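Local structure of RTX-adhesin (Marinomonas primoryensis, 5IRB) at residues Ser187-Asp192 with Pro197-Thr202; Gly147-Met152 with Leu158-Val163; Ile114-Ile119 with Lys167-Gly172. The protein binds calcium as part of a giant RTX adhesin that attaches its Antarctic bacterium to ice and diatoms, probably helping to retain the adhesin at the cell surface. All blocks are in the same frame, centred on the assembly; numbering follows the deposited sequence.

Interaction 1 of 3, residues Ser187-Asp192 with Pro197-Thr202. With CA (calcium ion), chain I.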
loop_
_atom_site.group_PDB
_atom_site.type_symbol
_atom_site.label_atom_id
_atom_site.label_comp_id
_atom_site.label_asym_id
_atom_site.label_seq_id
_atom_site.Cartn_x
_atom_site.Cartn_y
_atom_site.Cartn_z
ATOM N N SER A 187 -4.621 2.635 2.572
ATOM C CA SER A 187 -4.288 3.887 3.261
ATOM C C SER A 187 -3.522 3.693 4.538
ATOM O O SER A 187 -3.668 2.663 5.213
ATOM C CB SER A 187 -5.547 4.665 3.615
ATOM O OG SER A 187 -6.284 4.988 2.464
ATOM N N VAL A 188 -2.801 4.743 4.920
ATOM C CA VAL A 188 -2.113 4.783 6.188
ATOM C C VAL A 188 -2.592 6.062 6.852
ATOM O O VAL A 188 -2.620 7.123 6.239
ATOM C CB VAL A 188 -0.550 4.762 6.063
ATOM C CG1 VAL A 188 -0.001 5.904 5.194
ATOM C CG2 VAL A 188 0.075 4.824 7.445
ATOM N N THR A 189 -3.005 5.955 8.104
ATOM C CA THR A 189 -3.427 7.127 8.830
ATOM C C THR A 189 -2.676 7.219 10.157
ATOM O O THR A 189 -2.243 6.211 10.709
ATOM C CB THR A 189 -4.937 7.078 9.071
ATOM O OG1 THR A 189 -5.224 5.916 9.858
ATOM C CG2 THR A 189 -5.683 6.932 7.745
ATOM N N GLY A 190 -2.528 8.432 10.663
ATOM C CA GLY A 190 -1.885 8.624 11.942
ATOM C C GLY A 190 -1.854 10.084 12.334
ATOM O O GLY A 190 -2.590 10.890 11.775
ATOM N N GLN A 191 -0.949 10.437 13.235
ATOM C CA GLN A 191 -0.883 11.806 13.734
ATOM C C GLN A 191 0.559 12.261 13.902
ATOM O O GLN A 191 1.372 11.517 14.430
ATOM C CB GLN A 191 -1.602 11.856 15.074
ATOM C CG GLN A 191 -2.379 13.082 15.369
ATOM C CD GLN A 191 -3.124 12.938 16.680
ATOM O OE1 GLN A 191 -2.639 13.352 17.737
ATOM N NE2 GLN A 191 -4.299 12.315 16.623
ATOM N N ASP A 192 0.893 13.474 13.484
ATOM C CA ASP A 192 2.276 13.896 13.599
ATOM C C ASP A 192 2.579 14.404 15.017
ATOM O O ASP A 192 1.681 14.438 15.857
ATOM C CB ASP A 192 2.617 14.923 12.497
ATOM C CG ASP A 192 1.980 16.308 12.700
ATOM O OD1 ASP A 192 1.444 16.646 13.795
ATOM O OD2 ASP A 192 2.025 17.073 11.698
ATOM N N PRO A 197 -3.553 15.313 12.157
ATOM C CA PRO A 197 -3.770 13.999 11.547
ATOM C C PRO A 197 -3.221 14.023 10.145
ATOM O O PRO A 197 -3.150 15.085 9.532
ATOM C CB PRO A 197 -5.286 13.840 11.562
ATOM C CG PRO A 197 -5.820 15.230 11.645
ATOM C CD PRO A 197 -4.808 16.044 12.393
ATOM N N TYR A 198 -2.819 12.867 9.637
ATOM C CA TYR A 198 -2.414 12.768 8.249
ATOM C C TYR A 198 -2.914 11.463 7.678
ATOM O O TYR A 198 -3.293 10.543 8.412
ATOM C CB TYR A 198 -0.900 12.868 8.108
ATOM C CG TYR A 198 -0.118 11.859 8.931
ATOM C CD1 TYR A 198 -0.132 10.482 8.624
ATOM C CD2 TYR A 198 0.641 12.282 10.015
ATOM C CE1 TYR A 198 0.599 9.568 9.396
ATOM C CE2 TYR A 198 1.366 11.390 10.779
ATOM C CZ TYR A 198 1.352 10.039 10.476
ATOM O OH TYR A 198 2.093 9.185 11.278
ATOM N N ALA A 199 -2.913 11.386 6.358
ATOM C CA ALA A 199 -3.356 10.205 5.659
ATOM C C ALA A 199 -2.555 10.119 4.369
ATOM O O ALA A 199 -2.310 11.135 3.724
ATOM C CB ALA A 199 -4.847 10.268 5.386
ATOM N N GLY A 200 -2.068 8.928 4.045
ATOM C CA GLY A 200 -1.499 8.671 2.734
ATOM C C GLY A 200 -2.248 7.512 2.107
ATOM O O GLY A 200 -2.735 6.637 2.817
ATOM N N THR A 201 -2.366 7.512 0.787
ATOM C CA THR A 201 -3.062 6.433 0.086
ATOM C C THR A 201 -2.350 6.082 -1.212
ATOM O O THR A 201 -1.611 6.905 -1.772
ATOM C CB THR A 201 -4.499 6.808 -0.303
ATOM O OG1 THR A 201 -4.442 7.728 -1.404
ATOM C CG2 THR A 201 -5.269 7.438 0.855
ATOM N N THR A 202 -2.640 4.893 -1.718
ATOM C CA THR A 202 -2.100 4.430 -2.989
ATOM C C THR A 202 -3.070 3.420 -3.511
ATOM O O THR A 202 -3.876 2.857 -2.752
ATOM C CB THR A 202 -0.710 3.753 -2.874
ATOM O OG1 THR A 202 -0.134 3.612 -4.174
ATOM C CG2 THR A 202 -0.812 2.384 -2.237
HETATM CA CA CA I . 2.300 9.865 15.572
HETATM O O HOH W 1 0.650 8.609 14.315
HETATM O O HOH W 2 3.606 9.838 13.559
HETATM O O HOH W 3 4.333 11.426 16.149
HETATM O O HOH W 4 0.575 9.750 17.350
HETATM O O HOH W 5 3.513 8.080 15.902
#

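Interaction 2 of 3, residues Gly147-Met152 with Leu158-Val163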
loop_
_atom_site.group_PDB
_atom_site.type_symbol
_atom_site.label_atom_id
_atom_site.label_comp_id
_atom_site.label_asym_id
_atom_site.label_seq_id
_atom_site.Cartn_x
_atom_site.Cartn_y
_atom_site.Cartn_z
ATOM N N GLY A 147 3.422 1.892 14.064
ATOM C CA GLY A 147 2.284 1.959 14.950
ATOM C C GLY A 147 1.074 2.543 14.256
ATOM O O GLY A 147 -0.035 2.416 14.760
ATOM N N ASP A 148 1.264 3.124 13.082
ATOM C CA ASP A 148 0.133 3.676 12.327
ATOM C C ASP A 148 -0.785 2.586 11.792
ATOM O O ASP A 148 -0.351 1.450 11.575
ATOM C CB ASP A 148 0.620 4.538 11.148
ATOM C CG ASP A 148 1.181 5.902 11.591
ATOM O OD1 ASP A 148 0.964 6.279 12.761
ATOM O OD2 ASP A 148 1.820 6.591 10.756
ATOM N N THR A 149 -2.047 2.949 11.565
ATOM C CA THR A 149 -3.032 2.029 11.024
ATOM C C THR A 149 -2.961 1.964 9.501
ATOM O O THR A 149 -2.915 2.991 8.822
ATOM C CB THR A 149 -4.446 2.423 11.466
ATOM O OG1 THR A 149 -4.505 2.383 12.890
ATOM C CG2 THR A 149 -5.478 1.450 10.939
ATOM N N VAL A 150 -2.924 0.738 8.979
ATOM C CA VAL A 150 -3.006 0.482 7.543
ATOM C C VAL A 150 -4.318 -0.225 7.247
ATOM O O VAL A 150 -4.638 -1.223 7.888
ATOM C CB VAL A 150 -1.817 -0.360 7.057
ATOM C CG1 VAL A 150 -2.010 -0.821 5.584
ATOM C CG2 VAL A 150 -0.535 0.440 7.205
ATOM N N SER A 151 -5.105 0.320 6.327
ATOM C CA SER A 151 -6.380 -0.297 6.011
ATOM C C SER A 151 -6.659 -0.379 4.504
ATOM O O SER A 151 -6.076 0.347 3.690
ATOM C CB SER A 151 -7.513 0.434 6.721
ATOM O OG SER A 151 -7.611 1.765 6.290
ATOM N N MET A 152 -7.547 -1.297 4.142
ATOM C CA MET A 152 -7.909 -1.530 2.752
ATOM C C MET A 152 -9.223 -2.271 2.759
ATOM O O MET A 152 -9.479 -3.055 3.673
ATOM C CB MET A 152 -6.831 -2.325 2.038
ATOM C CG MET A 152 -6.602 -3.694 2.648
ATOM S SD MET A 152 -4.985 -4.326 2.219
ATOM C CE MET A 152 -4.029 -3.504 3.498
ATOM N N LEU A 158 -13.146 -5.202 4.849
ATOM C CA LEU A 158 -12.138 -4.352 5.447
ATOM C C LEU A 158 -11.019 -5.178 6.034
ATOM O O LEU A 158 -11.262 -6.035 6.872
ATOM C CB LEU A 158 -12.765 -3.481 6.538
ATOM C CG LEU A 158 -11.811 -2.527 7.261
ATOM C CD1 LEU A 158 -11.184 -1.528 6.313
ATOM C CD2 LEU A 158 -12.567 -1.827 8.393
ATOM N N TYR A 159 -9.796 -4.928 5.597
ATOM C CA TYR A 159 -8.636 -5.538 6.230
ATOM C C TYR A 159 -7.810 -4.450 6.898
ATOM O O TYR A 159 -7.556 -3.417 6.289
ATOM C CB TYR A 159 -7.780 -6.302 5.217
ATOM C CG TYR A 159 -8.449 -7.515 4.587
ATOM C CD1 TYR A 159 -9.285 -7.394 3.471
ATOM C CD2 TYR A 159 -8.233 -8.793 5.112
ATOM C CE1 TYR A 159 -9.873 -8.537 2.879
ATOM C CE2 TYR A 159 -8.818 -9.922 4.537
ATOM C CZ TYR A 159 -9.625 -9.784 3.425
ATOM O OH TYR A 159 -10.188 -10.911 2.897
ATOM N N THR A 160 -7.359 -4.710 8.126
ATOM C CA THR A 160 -6.565 -3.747 8.880
ATOM C C THR A 160 -5.273 -4.357 9.380
ATOM O O THR A 160 -5.259 -5.513 9.792
ATOM C CB THR A 160 -7.396 -3.254 10.102
ATOM O OG1 THR A 160 -8.465 -2.434 9.632
ATOM C CG2 THR A 160 -6.560 -2.487 11.103
ATOM N N THR A 161 -4.216 -3.558 9.443
ATOM C CA THR A 161 -3.011 -3.956 10.166
ATOM C C THR A 161 -2.276 -2.706 10.683
ATOM O O THR A 161 -2.824 -1.593 10.668
ATOM C CB THR A 161 -2.087 -4.852 9.283
ATOM O OG1 THR A 161 -1.028 -5.395 10.082
ATOM C CG2 THR A 161 -1.487 -4.093 8.139
ATOM N N VAL A 162 -1.069 -2.900 11.198
ATOM C CA VAL A 162 -0.322 -1.804 11.789
ATOM C C VAL A 162 1.097 -1.740 11.230
ATOM O O VAL A 162 1.698 -2.769 10.916
ATOM C CB VAL A 162 -0.290 -1.941 13.329
ATOM C CG1 VAL A 162 0.658 -0.934 13.957
ATOM C CG2 VAL A 162 -1.691 -1.733 13.900
ATOM N N VAL A 163 1.626 -0.527 11.090
ATOM C CA VAL A 163 2.980 -0.359 10.620
ATOM C C VAL A 163 3.980 -0.899 11.653
ATOM O O VAL A 163 3.961 -0.503 12.819
ATOM C CB VAL A 163 3.233 1.123 10.305
ATOM C CG1 VAL A 163 4.674 1.356 9.889
ATOM C CG2 VAL A 163 2.202 1.641 9.275
#

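Interaction 3 of 3, residues Ile114-Ile119 with Lys167-Gly172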
loop_
_atom_site.group_PDB
_atom_site.type_symbol
_atom_site.label_atom_id
_atom_site.label_comp_id
_atom_site.label_asym_id
_atom_site.label_seq_id
_atom_site.Cartn_x
_atom_site.Cartn_y
_atom_site.Cartn_z
ATOM N N ILE A 114 2.552 5.702 1.107
ATOM C CA ILE A 114 2.377 4.248 1.259
ATOM C C ILE A 114 2.575 3.612 -0.117
ATOM O O ILE A 114 2.187 4.182 -1.135
ATOM C CB ILE A 114 0.995 3.892 1.868
ATOM C CG1 ILE A 114 0.846 2.377 2.082
ATOM C CG2 ILE A 114 -0.128 4.474 1.030
ATOM C CD1 ILE A 114 -0.296 1.997 3.017
ATOM N N ARG A 115 3.280 2.487 -0.146
ATOM C CA ARG A 115 3.315 1.668 -1.357
ATOM C C ARG A 115 2.862 0.233 -1.022
ATOM O O ARG A 115 2.991 -0.236 0.119
ATOM C CB ARG A 115 4.718 1.668 -1.985
ATOM C CG ARG A 115 5.773 0.979 -1.133
ATOM C CD ARG A 115 7.189 1.180 -1.657
ATOM N NE ARG A 115 8.094 0.118 -1.204
ATOM C CZ ARG A 115 9.189 0.304 -0.458
ATOM N NH1 ARG A 115 9.934 -0.744 -0.114
ATOM N NH2 ARG A 115 9.549 1.522 -0.065
ATOM N N VAL A 116 2.339 -0.447 -2.037
ATOM C CA VAL A 116 1.903 -1.835 -1.941
ATOM C C VAL A 116 2.680 -2.689 -2.944
ATOM O O VAL A 116 2.765 -2.349 -4.127
ATOM C CB VAL A 116 0.397 -1.977 -2.193
ATOM C CG1 VAL A 116 -0.040 -3.443 -2.072
ATOM C CG2 VAL A 116 -0.379 -1.115 -1.212
ATOM N N ASN A 117 3.287 -3.757 -2.429
ATOM C CA ASN A 117 4.041 -4.714 -3.220
ATOM C C ASN A 117 3.137 -5.503 -4.179
ATOM O O ASN A 117 1.910 -5.425 -4.104
ATOM C CB ASN A 117 4.782 -5.694 -2.293
ATOM C CG ASN A 117 5.771 -5.000 -1.365
ATOM O OD1 ASN A 117 6.534 -4.130 -1.782
ATOM N ND2 ASN A 117 5.763 -5.393 -0.098
ATOM N N SER A 118 3.739 -6.312 -5.033
ATOM C CA SER A 118 2.928 -7.140 -5.925
ATOM C C SER A 118 2.055 -8.141 -5.144
ATOM O O SER A 118 2.405 -8.587 -4.037
ATOM C CB SER A 118 3.845 -7.841 -6.942
ATOM O OG SER A 118 4.614 -8.846 -6.303
ATOM N N ILE A 119 0.858 -8.389 -5.691
ATOM C CA ILE A 119 -0.096 -9.404 -5.213
ATOM C C ILE A 119 0.347 -10.808 -5.652
ATOM O O ILE A 119 0.124 -11.195 -6.786
ATOM C CB ILE A 119 -1.530 -9.101 -5.712
ATOM C CG1 ILE A 119 -1.943 -7.662 -5.354
ATOM C CG2 ILE A 119 -2.540 -10.102 -5.137
ATOM C CD1 ILE A 119 -1.807 -7.271 -3.857
ATOM N N LYS A 167 8.773 0.127 9.462
ATOM C CA LYS A 167 7.860 0.820 8.540
ATOM C C LYS A 167 7.293 -0.057 7.415
ATOM O O LYS A 167 6.565 0.430 6.553
ATOM C CB LYS A 167 8.503 2.076 7.931
ATOM C CG LYS A 167 8.884 3.171 8.974
ATOM C CD LYS A 167 8.784 4.535 8.294
ATOM C CE LYS A 167 9.026 5.680 9.232
ATOM N NZ LYS A 167 8.997 6.957 8.470
ATOM N N THR A 168 7.588 -1.351 7.435
ATOM C CA THR A 168 6.836 -2.269 6.594
ATOM C C THR A 168 5.538 -2.665 7.280
ATOM O O THR A 168 5.295 -2.309 8.447
ATOM C CB THR A 168 7.634 -3.536 6.255
ATOM O OG1 THR A 168 7.860 -4.288 7.448
ATOM C CG2 THR A 168 8.972 -3.161 5.601
ATOM N N TRP A 169 4.668 -3.322 6.515
ATOM C CA TRP A 169 3.398 -3.801 7.028
ATOM C C TRP A 169 2.988 -4.985 6.167
ATOM O O TRP A 169 3.364 -5.047 5.006
ATOM C CB TRP A 169 2.317 -2.717 7.010
ATOM C CG TRP A 169 2.078 -2.086 5.684
ATOM C CD1 TRP A 169 2.641 -0.926 5.197
ATOM C CD2 TRP A 169 1.248 -2.590 4.645
ATOM N NE1 TRP A 169 2.186 -0.668 3.922
ATOM C CE2 TRP A 169 1.328 -1.700 3.544
ATOM C CE3 TRP A 169 0.427 -3.728 4.515
ATOM C CZ2 TRP A 169 0.636 -1.892 2.347
ATOM C CZ3 TRP A 169 -0.269 -3.929 3.319
ATOM C CH2 TRP A 169 -0.163 -3.020 2.258
ATOM N N SER A 170 2.215 -5.911 6.717
ATOM C CA SER A 170 1.614 -6.934 5.872
ATOM C C SER A 170 0.366 -7.452 6.531
ATOM O O SER A 170 0.220 -7.378 7.749
ATOM C CB SER A 170 2.585 -8.089 5.616
ATOM O OG SER A 170 2.876 -8.764 6.825
ATOM N N VAL A 171 -0.536 -7.988 5.721
ATOM C CA VAL A 171 -1.763 -8.552 6.254
ATOM C C VAL A 171 -2.261 -9.664 5.315
ATOM O O VAL A 171 -2.145 -9.560 4.082
ATOM C CB VAL A 171 -2.835 -7.453 6.446
ATOM C CG1 VAL A 171 -3.227 -6.828 5.133
ATOM C CG2 VAL A 171 -4.050 -8.000 7.167
ATOM N N GLY A 172 -2.761 -10.738 5.910
ATOM C CA GLY A 172 -3.295 -11.865 5.163
ATOM C C GLY A 172 -4.671 -11.538 4.615
ATOM O O GLY A 172 -5.552 -11.102 5.346
#

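Interaction 1 of 3, residues Ser187-Asp192 with Pro197-Thr202
Tyr198 lays one face of its ring over the backbone of Gly190, its partner across an antiparallel beta hairpin. The hairpin joins strands 183-191 and 197-208 in the middle Ig-like beta-sandwich domain of the chain. Gly190 CA sits 4.1 Å from the centroid of the Tyr198 ring, 28° off the ring normal, a CH-pi contact. CG of Tyr198 stands between its own backbone N and carbonyl carbon (chi1 55°), and this turns the ring back across the neighbouring strand. The ring reaches as far as the peptide that links Gln191 to Asp192, where CE2 of Tyr198 lies 3.3 Å from C of Gln191. Val188 pairs with Gly200, and Gly190 with Tyr198, each through two backbone hydrogen bonds. On the opposite face of the sheet, OG of Ser187 meets the methyl CG2 of Thr201 at 3.1 Å.

The phenol end is held from further out. Asp148 OD2 hydrogen-bonds to Tyr198 OH, and Ser145 OG adds a weak bond. Asp192, beyond the strand end, is fixed by Ser110 and by the backbone N of Asn196. Next to the phenol lies a calcium ion with five waters and one protein ligand from this contact, Gln191 O, at 2.2 Å. One of those waters lies in the plane of the ring at its edge and donates a hydrogen bond to Tyr198 OH at 2.8 Å.

Interaction 2 of 3, residues Gly147-Met152 with Leu158-Val163
Val150 and Thr161 stand side by side and point the same way, with CB of Val150 3.9 Å from CG2 of Thr161. They form a hydrogen-bonded pair of the antiparallel hairpin made by strands 149-154 and 157-162. The two branches of Val150 do different work. CG1 lies anti to the backbone N (chi1 171°) and leans toward the Thr161 methyl. CG2 turns to Val163, whose side chain crosses it at about a right angle, and the two CG2 methyls meet at 3.6 Å. The same methyl of Val163 also rests against the carbonyl O of Asp148.

Further along this face, Met152 and Tyr159 meet at an oblique angle. The touch is close to the backbone, between CG of Met152 and CB of Tyr159 at 3.8 Å. Beyond it the chains part. The Met152 methyl CE packs on Trp169 and Val171 of the facing sheet. The Tyr159 ring leads away, and its hydroxyl hydrogen-bonds with Asp177 and the backbone N of Ser174. Met152 O lies at the edge of the Tyr159 ring, near its plane, and accepts a nearly straight bond from Tyr159 N at 2.7 Å.

Thr149, Ser151, Thr160 and Val162 occupy the other face. There the CG2 methyls of Thr149 and Thr160 meet at 4.1 Å. Where strand 149-154 begins, CG1 of Val162 covers Gly147, 3.5 Å from its CA. Gly147 N donates to Val163 O, and Val163 N to Asp148 O.

This is a hairpin at the border of an Ig-like beta-sandwich sheet: Val150 and Met152 face the core, Val163 joins them just past the strand, and 157-162 is the outermost strand.

Interaction 3 of 3, residues Ile114-Ile119 with Lys167-Gly172
Trp169 lays its indole along the inner face of its own sheet as far as strand 112-116, where it meets Ile114, Arg115 and Val116. This is side-chain packing within an Ig-like beta-sandwich. Strands 112-116 and 168-174 are the two outer strands of one three-stranded sheet, and strand 133-142 runs between them. The axes of segments 114-116 and 168-172 come no nearer than 9.2 Å, and no hydrogen bond joins the two segments.

CG of Trp169 lies between its backbone N and carbonyl carbon (chi1 55°), which sends the ring over the middle strand. Ile114 crosses the indole at about a right angle. Its chain is extended, and CD1 of Ile114 comes 3.8 Å from NE1 of Trp169. Arg115 contributes its backbone alone, with O 3.6 Å from CZ2 of Trp169, while its side chain turns away from the core.

The facing sheet closes round the same ring. Val186 and Val150 also touch the ring, and Val186 reaches Ile114 and Val116 too. Val116 packs on Thr202 and Ser204 as well. CG2 of Val116 lies in the plane of the indole, at the benzene edge, 3.8 Å from CZ2 of Trp169.

How the interactions relate
The three interactions lie in the middle domain of the chain. Interactions 1 and 2 are hairpins of one mixed sheet, with centres about 10 Å apart. Strands 183-191 and 149-154 are neighbours in it, and Ser187 N probably hydrogen-bonds to Ser151 O. Interaction 3 lies within the opposing three-stranded sheet, its centre about 10 Å from that of interaction 2 and 15 Å from that of interaction 1. Along the chain, residues 114-119 come first, then both segments of interaction 2, then 167-172, and interaction 1 last. Interactions 1 and 2 build one sheet and interaction 3 spans the other; side chains such as Met152 and Trp169 meet between them, in one domain of an elongated, calcium-binding adhesin.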